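Local coordinates for beta-galactosidase (Geobacillus stearothermophilus, PDB 5DFA), which probably hydrolyses terminal non-reducing beta-D-galactose residues of beta-D-galactosides, as a zinc-containing glycoside hydrolase of family 42, at residues A[321-326]-A[357-362]; A[412-417]-A[466-471]. The protein carries 1 engineered substitution. All coordinates share one frame; numbering follows the deposited sequence.

Contact 1: residues A[321-326]-A[357-362]; sequences MACTPS and ILYFQW. Engineered in segment 321-326: Ala322 (natural residue Glu).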
ATOM      1  N   MET A 321       3.217  11.128  32.148  1.00 35.86           N
ATOM      2  CA  MET A 321       1.858  10.720  32.481  1.00 33.45           C
ATOM      3  C   MET A 321       1.641   9.238  32.199  1.00 29.14           C
ATOM      4  O   MET A 321       0.829   8.586  32.856  1.00 30.19           O
ATOM      5  CB  MET A 321       0.839  11.561  31.707  1.00 33.19           C
ATOM      6  CG  MET A 321      -0.607  11.322  32.118  1.00 30.94           C
ATOM      7  SD  MET A 321      -0.876  11.533  33.890  1.00 46.50           S
ATOM      8  CE  MET A 321      -0.364  13.236  34.113  1.00 25.08           C
ATOM      9  N   ALA A 322       2.371   8.706  31.224  1.00 33.93           N
ATOM     10  CA  ALA A 322       2.243   7.294  30.888  1.00 33.64           C
ATOM     11  C   ALA A 322       3.483   6.725  30.208  1.00 43.30           C
ATOM     12  O   ALA A 322       4.106   7.369  29.363  1.00 35.42           O
ATOM     13  CB  ALA A 322       1.021   7.073  30.007  1.00 28.48           C
ATOM     14  N   CYS A 323       3.831   5.510  30.609  1.00 41.32           N
ATOM     15  CA  CYS A 323       4.824   4.693  29.930  1.00 28.57           C
ATOM     16  C   CYS A 323       4.487   3.253  30.279  1.00 31.29           C
ATOM     17  O   CYS A 323       3.705   3.011  31.196  1.00 31.99           O
ATOM     18  CB  CYS A 323       6.248   5.050  30.361  1.00 39.97           C
ATOM     19  SG  CYS A 323       6.675   4.544  32.043  1.00 29.94           S
ATOM     20  N   THR A 324       5.054   2.295  29.559  1.00 23.79           N
ATOM     21  CA  THR A 324       4.796   0.901  29.892  1.00 30.43           C
ATOM     22  C   THR A 324       5.944   0.323  30.716  1.00 35.51           C
ATOM     23  O   THR A 324       7.117   0.563  30.425  1.00 28.79           O
ATOM     24  CB  THR A 324       4.559   0.039  28.630  1.00 36.66           C
ATOM     25  OG1 THR A 324       4.273  -1.311  29.019  1.00 31.79           O
ATOM     26  CG2 THR A 324       5.769   0.060  27.705  1.00 23.91           C
ATOM     27  N   PRO A 325       5.601  -0.423  31.776  1.00 34.55           N
ATOM     28  CA  PRO A 325       6.603  -1.084  32.617  1.00 29.70           C
ATOM     29  C   PRO A 325       7.160  -2.339  31.954  1.00 35.52           C
ATOM     30  O   PRO A 325       8.044  -2.991  32.511  1.00 33.35           O
ATOM     31  CB  PRO A 325       5.819  -1.432  33.884  1.00 29.20           C
ATOM     32  CG  PRO A 325       4.419  -1.603  33.410  1.00 26.68           C
ATOM     33  CD  PRO A 325       4.234  -0.608  32.295  1.00 30.85           C
ATOM     34  N   SER A 326       6.645  -2.666  30.772  1.00 24.59           N
ATOM     35  CA  SER A 326       7.083  -3.853  30.049  1.00 33.12           C
ATOM     36  C   SER A 326       6.951  -3.685  28.535  1.00 33.11           C
ATOM     37  O   SER A 326       7.950  -3.549  27.830  1.00 24.84           O
ATOM     38  CB  SER A 326       6.289  -5.078  30.512  1.00 31.41           C
ATOM     39  OG  SER A 326       4.894  -4.866  30.374  1.00 27.61           O
ATOM     40  N   ILE A 357       6.952   9.142  37.641  1.00 25.00           N
ATOM     41  CA  ILE A 357       6.974   7.945  36.813  1.00 24.95           C
ATOM     42  C   ILE A 357       5.593   7.304  36.865  1.00 21.64           C
ATOM     43  O   ILE A 357       5.246   6.628  37.834  1.00 20.72           O
ATOM     44  CB  ILE A 357       8.044   6.935  37.271  1.00 21.71           C
ATOM     45  CG1 ILE A 357       9.443   7.533  37.118  1.00 22.19           C
ATOM     46  CG2 ILE A 357       7.945   5.651  36.463  1.00 15.19           C
ATOM     47  CD1 ILE A 357       9.840   7.791  35.680  1.00 19.40           C
ATOM     48  N   LEU A 358       4.796   7.537  35.829  1.00 21.28           N
ATOM     49  CA  LEU A 358       3.434   7.024  35.792  1.00 27.17           C
ATOM     50  C   LEU A 358       3.260   6.017  34.665  1.00 28.40           C
ATOM     51  O   LEU A 358       3.834   6.172  33.586  1.00 28.83           O
ATOM     52  CB  LEU A 358       2.435   8.171  35.645  1.00 25.31           C
ATOM     53  CG  LEU A 358       2.397   9.136  36.830  1.00 30.72           C
ATOM     54  CD1 LEU A 358       1.467  10.305  36.546  1.00 25.40           C
ATOM     55  CD2 LEU A 358       1.982   8.405  38.099  1.00 20.38           C
ATOM     56  N   TYR A 359       2.462   4.987  34.921  1.00 22.65           N
ATOM     57  CA  TYR A 359       2.310   3.893  33.973  1.00 32.88           C
ATOM     58  C   TYR A 359       0.931   3.823  33.340  1.00 33.39           C
ATOM     59  O   TYR A 359      -0.069   4.213  33.942  1.00 34.55           O
ATOM     60  CB  TYR A 359       2.585   2.547  34.653  1.00 26.32           C
ATOM     61  CG  TYR A 359       3.881   2.469  35.419  1.00 36.80           C
ATOM     62  CD1 TYR A 359       5.093   2.732  34.801  1.00 29.73           C
ATOM     63  CD2 TYR A 359       3.894   2.102  36.760  1.00 30.18           C
ATOM     64  CE1 TYR A 359       6.278   2.654  35.498  1.00 38.44           C
ATOM     65  CE2 TYR A 359       5.077   2.018  37.465  1.00 29.16           C
ATOM     66  CZ  TYR A 359       6.267   2.295  36.829  1.00 34.37           C
ATOM     67  OH  TYR A 359       7.451   2.214  37.523  1.00 26.77           O
ATOM     68  N   PHE A 360       0.887   3.318  32.114  1.00 24.39           N
ATOM     69  CA  PHE A 360      -0.323   2.685  31.628  1.00 36.17           C
ATOM     70  C   PHE A 360      -0.025   1.203  31.452  1.00 33.12           C
ATOM     71  O   PHE A 360       0.823   0.826  30.645  1.00 29.24           O
ATOM     72  CB  PHE A 360      -0.824   3.284  30.316  1.00 28.58           C
ATOM     73  CG  PHE A 360      -2.143   2.714  29.874  1.00 35.59           C
ATOM     74  CD1 PHE A 360      -3.333   3.299  30.273  1.00 37.87           C
ATOM     75  CD2 PHE A 360      -2.195   1.570  29.092  1.00 27.50           C
ATOM     76  CE1 PHE A 360      -4.548   2.767  29.884  1.00 31.67           C
ATOM     77  CE2 PHE A 360      -3.404   1.033  28.704  1.00 37.37           C
ATOM     78  CZ  PHE A 360      -4.582   1.632  29.100  1.00 34.35           C
ATOM     79  N   GLN A 361      -0.698   0.366  32.234  1.00 26.28           N
ATOM     80  CA  GLN A 361      -1.600   0.834  33.279  1.00 30.75           C
ATOM     81  C   GLN A 361      -1.251   0.138  34.587  1.00 28.94           C
ATOM     82  O   GLN A 361      -0.202  -0.495  34.693  1.00 26.93           O
ATOM     83  CB  GLN A 361      -3.056   0.578  32.891  1.00 24.93           C
ATOM     84  CG  GLN A 361      -3.304  -0.801  32.305  1.00 29.34           C
ATOM     85  CD  GLN A 361      -4.775  -1.077  32.062  1.00 32.48           C
ATOM     86  OE1 GLN A 361      -5.644  -0.386  32.592  1.00 29.11           O
ATOM     87  NE2 GLN A 361      -5.060  -2.092  31.256  1.00 31.86           N
ATOM     88  N   TRP A 362      -2.115   0.260  35.587  1.00 26.34           N
ATOM     89  CA  TRP A 362      -1.876  -0.426  36.849  1.00 31.28           C
ATOM     90  C   TRP A 362      -2.092  -1.927  36.697  1.00 35.00           C
ATOM     91  O   TRP A 362      -1.189  -2.726  36.945  1.00 29.78           O
ATOM     92  CB  TRP A 362      -2.779   0.115  37.956  1.00 19.00           C
ATOM     93  CG  TRP A 362      -2.831  -0.806  39.132  1.00 31.82           C
ATOM     94  CD1 TRP A 362      -3.878  -1.596  39.510  1.00 35.35           C
ATOM     95  CD2 TRP A 362      -1.775  -1.064  40.065  1.00 30.52           C
ATOM     96  NE1 TRP A 362      -3.544  -2.317  40.633  1.00 29.23           N
ATOM     97  CE2 TRP A 362      -2.258  -2.008  40.992  1.00 27.72           C
ATOM     98  CE3 TRP A 362      -0.471  -0.581  40.211  1.00 28.66           C
ATOM     99  CZ2 TRP A 362      -1.483  -2.480  42.049  1.00 27.40           C
ATOM    100  CZ3 TRP A 362       0.296  -1.050  41.261  1.00 29.00           C
ATOM    101  CH2 TRP A 362      -0.212  -1.990  42.166  1.00 26.17           C
TER
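The seventh and eighth strands of the TIM barrel, 318-323 and 354-359, meet here at their C-terminal ends, with Met321, Ala322 and Cys323 set against Leu358, Tyr359 and Phe360. The short segments 321-323 and 357-359 approach to 4.3 Å between axes, with 69° between their directions. A hydrogen bond runs from Phe360 N to Cys323 O (3.0 Å). Cys323 O also lies in plane at the edge of the Tyr359 ring and receives a CA-H...O contact from Tyr359 CA at 3.2 Å.

Cys323 SG sits between the backbone N and the carbonyl carbon (chi1 71°), which brings it to the rim of the Tyr359 ring: SG is 3.7 Å from CD1 and lies 79° off the ring normal, an edge-on sulfur-aromatic contact. Pro325 CB lies over a face of that ring, whose OH is hydrogen-bonded to His17 and His342. Farther back, Met321 and Leu358 run side by side in the same direction, Met321 SD 3.7 Å from Leu358 CD1. The CB of Ala322, an engineered residue at the position of the glutamate predicted to be the nucleophile, lies 4.2 Å from Phe360 CB. The Ala322 side chain is about 6 Å from that of Glu158, the predicted proton donor, and Phe360 carries a cis peptide bond on its C-terminal side, to Gln361. Catalytic positions at the C-terminal mouth of a beta/alpha barrel are characteristic of retaining glycosidases of this fold.

Contact 2: residues A[412-417]-A[466-471]; sequences EVAILY and SRYKLL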
ATOM      1  N   GLU A 412      22.727  26.155  28.122  1.00 26.49           N
ATOM      2  CA  GLU A 412      23.356  27.230  27.367  1.00 26.43           C
ATOM      3  C   GLU A 412      23.138  27.020  25.874  1.00 26.44           C
ATOM      4  O   GLU A 412      23.382  27.916  25.066  1.00 25.24           O
ATOM      5  CB  GLU A 412      24.852  27.306  27.676  1.00 23.83           C
ATOM      6  CG  GLU A 412      25.174  27.604  29.132  1.00 29.36           C
ATOM      7  CD  GLU A 412      26.663  27.549  29.421  1.00 40.02           C
ATOM      8  OE1 GLU A 412      27.222  26.433  29.455  1.00 43.03           O
ATOM      9  OE2 GLU A 412      27.274  28.621  29.615  1.00 41.69           O
ATOM     10  N   VAL A 413      22.673  25.827  25.519  1.00 19.39           N
ATOM     11  CA  VAL A 413      22.453  25.462  24.125  1.00 18.50           C
ATOM     12  C   VAL A 413      20.970  25.229  23.852  1.00 26.36           C
ATOM     13  O   VAL A 413      20.283  24.567  24.630  1.00 23.83           O
ATOM     14  CB  VAL A 413      23.246  24.193  23.745  1.00 25.70           C
ATOM     15  CG1 VAL A 413      23.065  23.865  22.270  1.00 22.67           C
ATOM     16  CG2 VAL A 413      24.720  24.370  24.077  1.00 19.51           C
ATOM     17  N   ALA A 414      20.480  25.779  22.745  1.00 28.12           N
ATOM     18  CA  ALA A 414      19.080  25.621  22.375  1.00 23.31           C
ATOM     19  C   ALA A 414      18.917  25.194  20.920  1.00 21.76           C
ATOM     20  O   ALA A 414      19.630  25.670  20.037  1.00 22.79           O
ATOM     21  CB  ALA A 414      18.319  26.912  22.632  1.00 22.63           C
ATOM     22  N   ILE A 415      17.978  24.285  20.681  1.00 24.69           N
ATOM     23  CA  ILE A 415      17.618  23.888  19.326  1.00 20.40           C
ATOM     24  C   ILE A 415      16.188  24.329  19.033  1.00 26.78           C
ATOM     25  O   ILE A 415      15.262  23.974  19.762  1.00 20.18           O
ATOM     26  CB  ILE A 415      17.744  22.368  19.118  1.00 19.07           C
ATOM     27  CG1 ILE A 415      19.197  21.924  19.299  1.00 18.95           C
ATOM     28  CG2 ILE A 415      17.239  21.976  17.738  1.00 16.85           C
ATOM     29  CD1 ILE A 415      19.387  20.424  19.241  1.00 18.67           C
ATOM     30  N   LEU A 416      16.013  25.107  17.969  1.00 14.40           N
ATOM     31  CA  LEU A 416      14.706  25.676  17.657  1.00 14.91           C
ATOM     32  C   LEU A 416      13.847  24.732  16.823  1.00 19.47           C
ATOM     33  O   LEU A 416      14.248  24.291  15.745  1.00 14.89           O
ATOM     34  CB  LEU A 416      14.866  27.010  16.927  1.00 20.76           C
ATOM     35  CG  LEU A 416      13.577  27.745  16.555  1.00 22.16           C
ATOM     36  CD1 LEU A 416      12.719  27.976  17.787  1.00 20.63           C
ATOM     37  CD2 LEU A 416      13.897  29.063  15.868  1.00 16.02           C
ATOM     38  N   TYR A 417      12.659  24.431  17.336  1.00 18.75           N
ATOM     39  CA  TYR A 417      11.693  23.601  16.630  1.00 16.02           C
ATOM     40  C   TYR A 417      10.399  24.380  16.412  1.00 23.31           C
ATOM     41  O   TYR A 417      10.002  25.188  17.253  1.00 23.05           O
ATOM     42  CB  TYR A 417      11.422  22.310  17.408  1.00 14.54           C
ATOM     43  CG  TYR A 417      10.346  21.436  16.805  1.00 21.94           C
ATOM     44  CD1 TYR A 417       9.056  21.436  17.320  1.00 22.25           C
ATOM     45  CD2 TYR A 417      10.618  20.614  15.719  1.00 30.01           C
ATOM     46  CE1 TYR A 417       8.070  20.638  16.771  1.00 27.11           C
ATOM     47  CE2 TYR A 417       9.636  19.814  15.164  1.00 27.91           C
ATOM     48  CZ  TYR A 417       8.363  19.831  15.694  1.00 33.85           C
ATOM     49  OH  TYR A 417       7.382  19.037  15.146  1.00 31.84           O
ATOM     50  N   SER A 466      17.487  35.063  24.354  1.00 35.56           N
ATOM     51  CA  SER A 466      18.611  35.813  24.913  1.00 35.99           C
ATOM     52  C   SER A 466      19.482  35.037  25.903  1.00 32.14           C
ATOM     53  O   SER A 466      20.694  35.251  25.962  1.00 34.72           O
ATOM     54  CB  SER A 466      18.095  37.084  25.592  1.00 36.54           C
ATOM     55  OG  SER A 466      17.210  36.772  26.652  1.00 45.30           O
ATOM     56  N   ARG A 467      18.876  34.140  26.674  1.00 33.17           N
ATOM     57  CA  ARG A 467      19.602  33.448  27.736  1.00 32.36           C
ATOM     58  C   ARG A 467      20.590  32.404  27.213  1.00 33.72           C
ATOM     59  O   ARG A 467      21.427  31.904  27.966  1.00 31.17           O
ATOM     60  CB  ARG A 467      18.622  32.778  28.704  1.00 39.46           C
ATOM     61  CG  ARG A 467      17.723  31.733  28.063  1.00 60.15           C
ATOM     62  CD  ARG A 467      17.047  30.867  29.115  1.00 48.03           C
ATOM     63  NE  ARG A 467      16.286  31.661  30.075  1.00 69.85           N
ATOM     64  CZ  ARG A 467      14.975  31.872  29.999  1.00 71.81           C
ATOM     65  NH1 ARG A 467      14.273  31.346  29.006  1.00 62.26           N
ATOM     66  NH2 ARG A 467      14.366  32.610  30.916  1.00 64.42           N
ATOM     67  N   TYR A 468      20.497  32.079  25.928  1.00 25.81           N
ATOM     68  CA  TYR A 468      21.329  31.023  25.358  1.00 25.26           C
ATOM     69  C   TYR A 468      22.580  31.560  24.668  1.00 22.54           C
ATOM     70  O   TYR A 468      22.561  32.637  24.071  1.00 25.83           O
ATOM     71  CB  TYR A 468      20.512  30.187  24.371  1.00 25.69           C
ATOM     72  CG  TYR A 468      19.336  29.480  25.006  1.00 28.75           C
ATOM     73  CD1 TYR A 468      19.512  28.295  25.708  1.00 26.45           C
ATOM     74  CD2 TYR A 468      18.052  29.997  24.905  1.00 25.03           C
ATOM     75  CE1 TYR A 468      18.442  27.645  26.292  1.00 21.82           C
ATOM     76  CE2 TYR A 468      16.975  29.354  25.485  1.00 26.40           C
ATOM     77  CZ  TYR A 468      17.177  28.179  26.177  1.00 24.67           C
ATOM     78  OH  TYR A 468      16.110  27.533  26.758  1.00 25.91           O
ATOM     79  N   LYS A 469      23.667  30.801  24.765  1.00 26.78           N
ATOM     80  CA  LYS A 469      24.901  31.119  24.058  1.00 24.55           C
ATOM     81  C   LYS A 469      24.790  30.713  22.596  1.00 30.49           C
ATOM     82  O   LYS A 469      25.205  31.444  21.697  1.00 27.04           O
ATOM     83  CB  LYS A 469      26.096  30.406  24.694  1.00 27.53           C
ATOM     84  CG  LYS A 469      26.559  30.976  26.021  1.00 29.75           C
ATOM     85  CD  LYS A 469      27.844  30.293  26.468  1.00 33.38           C
ATOM     86  CE  LYS A 469      28.438  30.960  27.698  1.00 39.34           C
ATOM     87  NZ  LYS A 469      29.649  30.237  28.180  1.00 43.17           N
ATOM     88  N   LEU A 470      24.224  29.531  22.377  1.00 21.36           N
ATOM     89  CA  LEU A 470      24.151  28.933  21.053  1.00 19.71           C
ATOM     90  C   LEU A 470      22.735  28.481  20.729  1.00 26.93           C
ATOM     91  O   LEU A 470      22.128  27.726  21.489  1.00 18.91           O
ATOM     92  CB  LEU A 470      25.116  27.749  20.958  1.00 23.89           C
ATOM     93  CG  LEU A 470      25.027  26.835  19.734  1.00 26.96           C
ATOM     94  CD1 LEU A 470      25.441  27.570  18.471  1.00 23.21           C
ATOM     95  CD2 LEU A 470      25.876  25.589  19.941  1.00 15.35           C
ATOM     96  N   LEU A 471      22.206  28.948  19.603  1.00 24.26           N
ATOM     97  CA  LEU A 471      20.900  28.495  19.148  1.00 22.80           C
ATOM     98  C   LEU A 471      21.058  27.847  17.777  1.00 23.05           C
ATOM     99  O   LEU A 471      21.612  28.443  16.851  1.00 21.32           O
ATOM    100  CB  LEU A 471      19.898  29.655  19.100  1.00 29.14           C
ATOM    101  CG  LEU A 471      18.386  29.383  19.194  1.00 29.29           C
ATOM    102  CD1 LEU A 471      17.605  30.670  18.975  1.00 29.64           C
ATOM    103  CD2 LEU A 471      17.893  28.303  18.243  1.00 36.56           C
TER
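Tyr468 has CG anti to its carbonyl carbon (chi1 -62°), a turn that lays the phenol ring beneath Ala414, while Glu412 and Lys469, both extended beyond CG, run side by side in the same direction. Ala414 CB stands 3.5 Å from the centroid of the Tyr468 ring and only 9° off its normal, a centred CH-pi contact. Arg467 CG lies over the opposite face, nearer the rim, and Tyr468 OH is hydrogen-bonded to Asp457. A leucine in place of Tyr468 has neither ring nor hydroxyl, and would probably leave the Ala414 methyl without its flat seat and Asp457 without this mate.

Glu412 O takes two backbone donors, Lys469 N at 2.9 Å and Leu470 N at 3.2 Å. The next rung is Ala414 N to Leu470 O, 2.8 Å with 161° at the hydrogen, and the bridges Val413-Leu470 and Ala414-Leu471 are parallel. At the partly exposed margin, Glu412 OE2 and Lys469 NZ form a salt bridge of 3.2 Å whose hydrogen bond is weak; NZ also donates to Leu614 O.

Val413 and Leu470 share one sheet face, with Val413 CG1 4.0 Å from Leu470 CD2. On the other face, Leu471 CD2 reaches Leu416 CB at 3.5 Å. Strand 413-416 lies between 456-459, through backbone hydrogen bonds of Val413 with Asp457 and Ile415 with Ile459, and 470-473, through the bridges above; helix 438-451 packs on Ile415 and Leu470. Parallel neighbouring strands with a helix against the sheet are characteristic of the alpha/beta core in this trimerisation domain, whose family belongs to the glutaminase-I-like clan.

Both segments of contact 1 precede both segments of contact 2 in the sequence. Their centres are 32 Å apart, their nearest atoms about 19 Å, and they lie on opposite sides of the chain's centre without touching. They share no sheet: 321-326 with 357-362 joins the last two strands of the eight-stranded parallel barrel, whereas 412-417 with 466-471 belongs to the parallel part of a separate mixed sheet. Helix 386-398, which packs on contact 1, comes between them in sequence. Each domain therefore has its own strand pairing, with the predicted catalytic site in the first domain and contact 2 away from it.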